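Local coordinates for protein ditrans,polycis-undecaprenyl-diphosphate synthase ((2E,6E)-farnesyl-diphosphate specific) (Acinetobacter baumannii, PDB 6ACS) that probably condenses farnesyl diphosphate with eight isopentenyl diphosphates to make undecaprenyl diphosphate, the precursor of the lipid carrier for bacterial cell-wall sugars, at residues 96-101 against 121-126; 10-15 against 56-61. All coordinates share one frame; numbering follows the deposited sequence.

Contact 1: residues 96-101 against 121-126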
loop_
_atom_site.group_PDB
_atom_site.type_symbol
_atom_site.label_atom_id
_atom_site.label_comp_id
_atom_site.label_asym_id
_atom_site.label_seq_id
_atom_site.Cartn_x
_atom_site.Cartn_y
_atom_site.Cartn_z
ATOM N N ASN B 96 8.960 -26.512 12.536
ATOM C CA ASN B 96 7.568 -26.302 12.946
ATOM C C ASN B 96 6.973 -25.075 12.245
ATOM O O ASN B 96 6.329 -24.221 12.869
ATOM C CB ASN B 96 7.452 -26.185 14.469
ATOM C CG ASN B 96 6.034 -26.420 14.968
ATOM O OD1 ASN B 96 5.522 -25.667 15.798
ATOM N ND2 ASN B 96 5.394 -27.466 14.461
ATOM N N ILE B 97 7.186 -25.010 10.929
ATOM C CA ILE B 97 6.712 -23.926 10.068
ATOM C C ILE B 97 5.571 -24.452 9.210
ATOM O O ILE B 97 5.670 -25.546 8.649
ATOM C CB ILE B 97 7.819 -23.399 9.145
ATOM C CG1 ILE B 97 8.988 -22.852 9.949
ATOM C CG2 ILE B 97 7.265 -22.298 8.202
ATOM C CD1 ILE B 97 10.203 -22.645 9.098
ATOM N N ALA B 98 4.496 -23.678 9.114
ATOM C CA ALA B 98 3.379 -23.993 8.229
ATOM C C ALA B 98 3.598 -23.302 6.891
ATOM O O ALA B 98 3.887 -22.102 6.851
ATOM C CB ALA B 98 2.055 -23.540 8.847
ATOM N N LEU B 99 3.433 -24.048 5.804
ATOM C CA LEU B 99 3.571 -23.499 4.464
ATOM C C LEU B 99 2.212 -23.080 3.916
ATOM O O LEU B 99 1.219 -23.804 4.060
ATOM C CB LEU B 99 4.209 -24.534 3.537
ATOM C CG LEU B 99 4.752 -24.085 2.186
ATOM C CD1 LEU B 99 5.664 -22.880 2.342
ATOM C CD2 LEU B 99 5.493 -25.242 1.545
ATOM N N ARG B 100 2.177 -21.912 3.271
ATOM C CA ARG B 100 0.962 -21.390 2.665
ATOM C C ARG B 100 1.308 -20.785 1.311
ATOM O O ARG B 100 2.442 -20.363 1.079
ATOM C CB ARG B 100 0.322 -20.340 3.589
ATOM C CG ARG B 100 -1.061 -19.905 3.170
ATOM C CD ARG B 100 -1.647 -18.843 4.100
ATOM N NE ARG B 100 -1.822 -19.306 5.472
ATOM C CZ ARG B 100 -2.606 -18.708 6.366
ATOM N NH1 ARG B 100 -3.295 -17.625 6.026
ATOM N NH2 ARG B 100 -2.701 -19.191 7.598
ATOM N N PHE B 101 0.329 -20.763 0.404
ATOM C CA PHE B 101 0.519 -20.146 -0.899
ATOM C C PHE B 101 -0.601 -19.147 -1.131
ATOM O O PHE B 101 -1.752 -19.405 -0.763
ATOM C CB PHE B 101 0.546 -21.202 -2.005
ATOM C CG PHE B 101 1.598 -22.241 -1.790
ATOM C CD1 PHE B 101 1.309 -23.388 -1.067
ATOM C CD2 PHE B 101 2.895 -22.034 -2.247
ATOM C CE1 PHE B 101 2.287 -24.346 -0.835
ATOM C CE2 PHE B 101 3.891 -22.992 -2.018
ATOM C CZ PHE B 101 3.580 -24.142 -1.311
ATOM N N GLN B 121 -1.431 -28.948 3.656
ATOM C CA GLN B 121 -2.004 -29.917 4.590
ATOM C C GLN B 121 -0.928 -30.619 5.408
ATOM O O GLN B 121 -1.125 -30.885 6.599
ATOM C CB GLN B 121 -2.852 -30.949 3.845
ATOM C CG GLN B 121 -4.113 -30.389 3.206
ATOM C CD GLN B 121 -4.728 -31.349 2.197
ATOM O OE1 GLN B 121 -4.270 -32.486 2.043
ATOM N NE2 GLN B 121 -5.784 -30.902 1.521
ATOM N N GLN B 122 0.222 -30.915 4.798
ATOM C CA GLN B 122 1.279 -31.610 5.519
ATOM C C GLN B 122 1.889 -30.733 6.599
ATOM O O GLN B 122 2.404 -31.256 7.591
ATOM C CB GLN B 122 2.376 -32.063 4.553
ATOM C CG GLN B 122 2.039 -33.263 3.687
ATOM C CD GLN B 122 3.271 -33.834 3.015
ATOM O OE1 GLN B 122 4.271 -34.121 3.673
ATOM N NE2 GLN B 122 3.207 -34.001 1.700
ATOM N N THR B 123 1.860 -29.408 6.423
ATOM C CA THR B 123 2.477 -28.507 7.391
ATOM C C THR B 123 1.471 -27.736 8.247
ATOM O O THR B 123 1.883 -26.915 9.073
ATOM C CB THR B 123 3.399 -27.522 6.667
ATOM O OG1 THR B 123 2.625 -26.741 5.749
ATOM C CG2 THR B 123 4.487 -28.280 5.891
ATOM N N ALA B 124 0.170 -28.001 8.108
ATOM C CA ALA B 124 -0.837 -27.167 8.763
ATOM C C ALA B 124 -0.734 -27.234 10.284
ATOM O O ALA B 124 -1.000 -26.241 10.973
ATOM C CB ALA B 124 -2.236 -27.578 8.304
ATOM N N HIS B 125 -0.383 -28.402 10.833
ATOM C CA HIS B 125 -0.321 -28.541 12.285
ATOM C C HIS B 125 0.867 -27.803 12.889
ATOM O O HIS B 125 0.884 -27.574 14.104
ATOM C CB HIS B 125 -0.280 -30.019 12.682
ATOM C CG HIS B 125 -1.615 -30.693 12.614
ATOM N ND1 HIS B 125 -2.188 -31.095 11.426
ATOM C CD2 HIS B 125 -2.498 -31.022 13.586
ATOM C CE1 HIS B 125 -3.363 -31.647 11.670
ATOM N NE2 HIS B 125 -3.577 -31.614 12.973
ATOM N N HIS B 126 1.847 -27.426 12.074
ATOM C CA HIS B 126 2.961 -26.618 12.552
ATOM C C HIS B 126 2.476 -25.223 12.933
ATOM O O HIS B 126 1.777 -24.557 12.160
ATOM C CB HIS B 126 4.057 -26.543 11.492
ATOM C CG HIS B 126 4.493 -27.879 10.977
ATOM N ND1 HIS B 126 5.055 -28.048 9.731
ATOM C CD2 HIS B 126 4.456 -29.109 11.544
ATOM C CE1 HIS B 126 5.340 -29.326 9.549
ATOM N NE2 HIS B 126 4.988 -29.991 10.635
HETATM O O HOH W 1 3.652 -28.399 15.906
#
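The chain turns into the edge strand at N96, which closes the preceding helix with positive phi in a Schellman motif, while the type I turn T123-H126, held by H126 N to T123 O, brings the chain that follows helix 110-123 alongside, with A98 and T123 CA atoms 4.7 Å apart. Two side chains of the turn grip the strand backbone. T123 OG1 sits between its own N and carbonyl carbon (chi1 61°) and accepts from L99 N at 2.8 Å in a nearly straight bond (167°); the hydroxyl in turn hydrogen-bonds A119 O, one turn back in its helix. H126 turns its ring edge to the strand and donates from ND1 to I97 O at 2.8 Å. That oxygen lies near the ring plane, the donor well above the carbonyl plane. This is the first half of a right-handed beta-alpha-beta unit: helix 110-123 makes the crossover from strand 97-102 to the parallel strand 129-134. Between the two grips, A98 CB rests 3.4 Å from T123 O. N96, with CG anti to its N, brings ND2, a donor to water, within 3.2 Å of H126 CA, its amide plane steeply inclined to the imidazole; N96 OD1 accepts from E127 N.

Contact 2: residues 10-15 against 56-61; sequences PQHVAI and ALTVFA
H12 and T58 meet through H12 NE2 and T58 OG1, 2.7 Å apart in a hydrogen bond. The hydroxyl sits at the edge of the imidazole, near its plane, and A56 CB sits over one face, set off toward the rim, in a CH-pi contact 3.6 Å from the ring centroid. With CG anti to the backbone N (chi1 -174°), the side chain carries the ring past A56, its register partner, to T58; a second bond, from ND1 to P179 O, fixes its rotation. As that carbonyl can only accept, ND1 probably carries a proton. Beneath these side chains, strands 12-17 and 56-61 run parallel, their short segments 10° apart, at the middle of the six-stranded parallel sheet of the cis-prenyltransferase fold. V13 N donates to A56 O and V13 O accepts from T58 N, each at 2.9 Å; I15 likewise joins T58 O and F60 N, so V13 and I15 straddle L57 and V59, while H12 and A14 turn their backbone groups to strand 183-186 on the other side. On the face bearing V13, I15, L57 and V59, L57 CD1 lies 3.9 Å from both V13 CG1 and I15 CD1. V13 runs alongside L57, whereas I15 crosses it obliquely. Helix 42-52 covers this face, placing I45 on I15, V46 on L57 and L42 on V59, and F221 of helix 218-235 packs on V13.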
loop_
_atom_site.group_PDB
_atom_site.type_symbol
_atom_site.label_atom_id
_atom_site.label_comp_id
_atom_site.label_asym_id
_atom_site.label_seq_id
_atom_site.Cartn_x
_atom_site.Cartn_y
_atom_site.Cartn_z
ATOM N N PRO B 10 9.405 -7.421 14.323
ATOM C CA PRO B 10 8.171 -7.469 13.524
ATOM C C PRO B 10 7.427 -8.777 13.749
ATOM O O PRO B 10 8.034 -9.832 13.965
ATOM C CB PRO B 10 8.670 -7.361 12.077
ATOM C CG PRO B 10 10.056 -7.931 12.119
ATOM C CD PRO B 10 10.617 -7.605 13.510
ATOM N N GLN B 11 6.087 -8.701 13.675
ATOM C CA GLN B 11 5.284 -9.922 13.715
ATOM C C GLN B 11 5.200 -10.588 12.352
ATOM O O GLN B 11 5.032 -11.810 12.256
ATOM C CB GLN B 11 3.854 -9.620 14.182
ATOM C CG GLN B 11 3.755 -8.684 15.371
ATOM C CD GLN B 11 2.889 -9.241 16.485
ATOM O OE1 GLN B 11 3.004 -8.819 17.640
ATOM N NE2 GLN B 11 2.025 -10.193 16.152
ATOM N N HIS B 12 5.274 -9.793 11.295
ATOM C CA HIS B 12 5.085 -10.284 9.939
ATOM C C HIS B 12 6.026 -9.504 9.027
ATOM O O HIS B 12 5.951 -8.269 8.923
ATOM C CB HIS B 12 3.615 -10.136 9.535
ATOM C CG HIS B 12 3.260 -10.746 8.211
ATOM N ND1 HIS B 12 1.953 -10.833 7.782
ATOM C CD2 HIS B 12 4.017 -11.275 7.215
ATOM C CE1 HIS B 12 1.917 -11.393 6.583
ATOM N NE2 HIS B 12 3.154 -11.661 6.212
ATOM N N VAL B 13 6.950 -10.241 8.414
ATOM C CA VAL B 13 7.920 -9.701 7.469
ATOM C C VAL B 13 7.525 -10.152 6.077
ATOM O O VAL B 13 7.192 -11.324 5.865
ATOM C CB VAL B 13 9.346 -10.184 7.789
ATOM C CG1 VAL B 13 10.320 -9.669 6.720
ATOM C CG2 VAL B 13 9.744 -9.717 9.168
ATOM N N ALA B 14 7.577 -9.229 5.121
ATOM C CA ALA B 14 7.344 -9.552 3.723
ATOM C C ALA B 14 8.582 -9.171 2.937
ATOM O O ALA B 14 9.231 -8.179 3.253
ATOM C CB ALA B 14 6.125 -8.814 3.167
ATOM N N ILE B 15 8.908 -9.946 1.901
ATOM C CA ILE B 15 10.105 -9.683 1.099
ATOM C C ILE B 15 9.777 -9.759 -0.387
ATOM O O ILE B 15 9.234 -10.765 -0.862
ATOM C CB ILE B 15 11.245 -10.669 1.418
ATOM C CG1 ILE B 15 11.515 -10.710 2.920
ATOM C CG2 ILE B 15 12.511 -10.253 0.657
ATOM C CD1 ILE B 15 12.663 -11.663 3.308
ATOM N N ALA B 56 5.103 -14.577 10.941
ATOM C CA ALA B 56 4.784 -14.797 9.539
ATOM C C ALA B 56 5.862 -14.178 8.663
ATOM O O ALA B 56 6.335 -13.075 8.935
ATOM C CB ALA B 56 3.424 -14.193 9.169
ATOM N N LEU B 57 6.239 -14.902 7.620
ATOM C CA LEU B 57 7.161 -14.428 6.591
ATOM C C LEU B 57 6.520 -14.715 5.247
ATOM O O LEU B 57 6.165 -15.866 4.971
ATOM C CB LEU B 57 8.517 -15.137 6.698
ATOM C CG LEU B 57 9.496 -14.880 5.558
ATOM C CD1 LEU B 57 9.911 -13.400 5.536
ATOM C CD2 LEU B 57 10.697 -15.805 5.719
ATOM N N THR B 58 6.354 -13.680 4.425
ATOM C CA THR B 58 5.681 -13.804 3.130
ATOM C C THR B 58 6.608 -13.289 2.034
ATOM O O THR B 58 7.093 -12.156 2.125
ATOM C CB THR B 58 4.358 -13.015 3.137
ATOM O OG1 THR B 58 3.524 -13.494 4.211
ATOM C CG2 THR B 58 3.632 -13.133 1.790
ATOM N N VAL B 59 6.853 -14.100 1.001
ATOM C CA VAL B 59 7.870 -13.760 0.007
ATOM C C VAL B 59 7.294 -13.798 -1.406
ATOM O O VAL B 59 6.382 -14.574 -1.719
ATOM C CB VAL B 59 9.108 -14.680 0.128
ATOM C CG1 VAL B 59 9.657 -14.625 1.544
ATOM C CG2 VAL B 59 8.769 -16.082 -0.285
ATOM N N PHE B 60 7.873 -12.956 -2.265
ATOM C CA PHE B 60 7.402 -12.667 -3.621
ATOM C C PHE B 60 8.614 -12.647 -4.545
ATOM O O PHE B 60 9.475 -11.768 -4.409
ATOM C CB PHE B 60 6.741 -11.293 -3.641
ATOM C CG PHE B 60 6.105 -10.907 -4.949
ATOM C CD1 PHE B 60 5.545 -11.855 -5.776
ATOM C CD2 PHE B 60 6.060 -9.570 -5.332
ATOM C CE1 PHE B 60 4.935 -11.478 -6.968
ATOM C CE2 PHE B 60 5.455 -9.184 -6.523
ATOM C CZ PHE B 60 4.892 -10.140 -7.338
ATOM N N ALA B 61 8.690 -13.570 -5.490
ATOM C CA ALA B 61 9.804 -13.546 -6.445
ATOM C C ALA B 61 9.503 -12.557 -7.573
ATOM O O ALA B 61 8.753 -12.863 -8.504
ATOM C CB ALA B 61 10.076 -14.942 -6.993
#

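Overall arrangement
Contacts 1 and 2 build one parallel sheet in two ways: contact 2 pairs central strands, whereas contact 1 ties an outer strand to the helix that leads out of it. Strand 129-134 lies between, bonding to strand 97-102 and touching L57, T58 and V59 through L131, T132 and I133. Between contacts 1 and 2 the centres are about 15 Å apart and the nearest atoms about 7 Å apart. Contact 2, unlike contact 1, is near the predicted substrate site: the side chain of I15 lies about 7 Å from that of R186, and that of F60 about 6 Å from that of S194 and about 3 Å from a glycerol, probably from the crystallisation liquor.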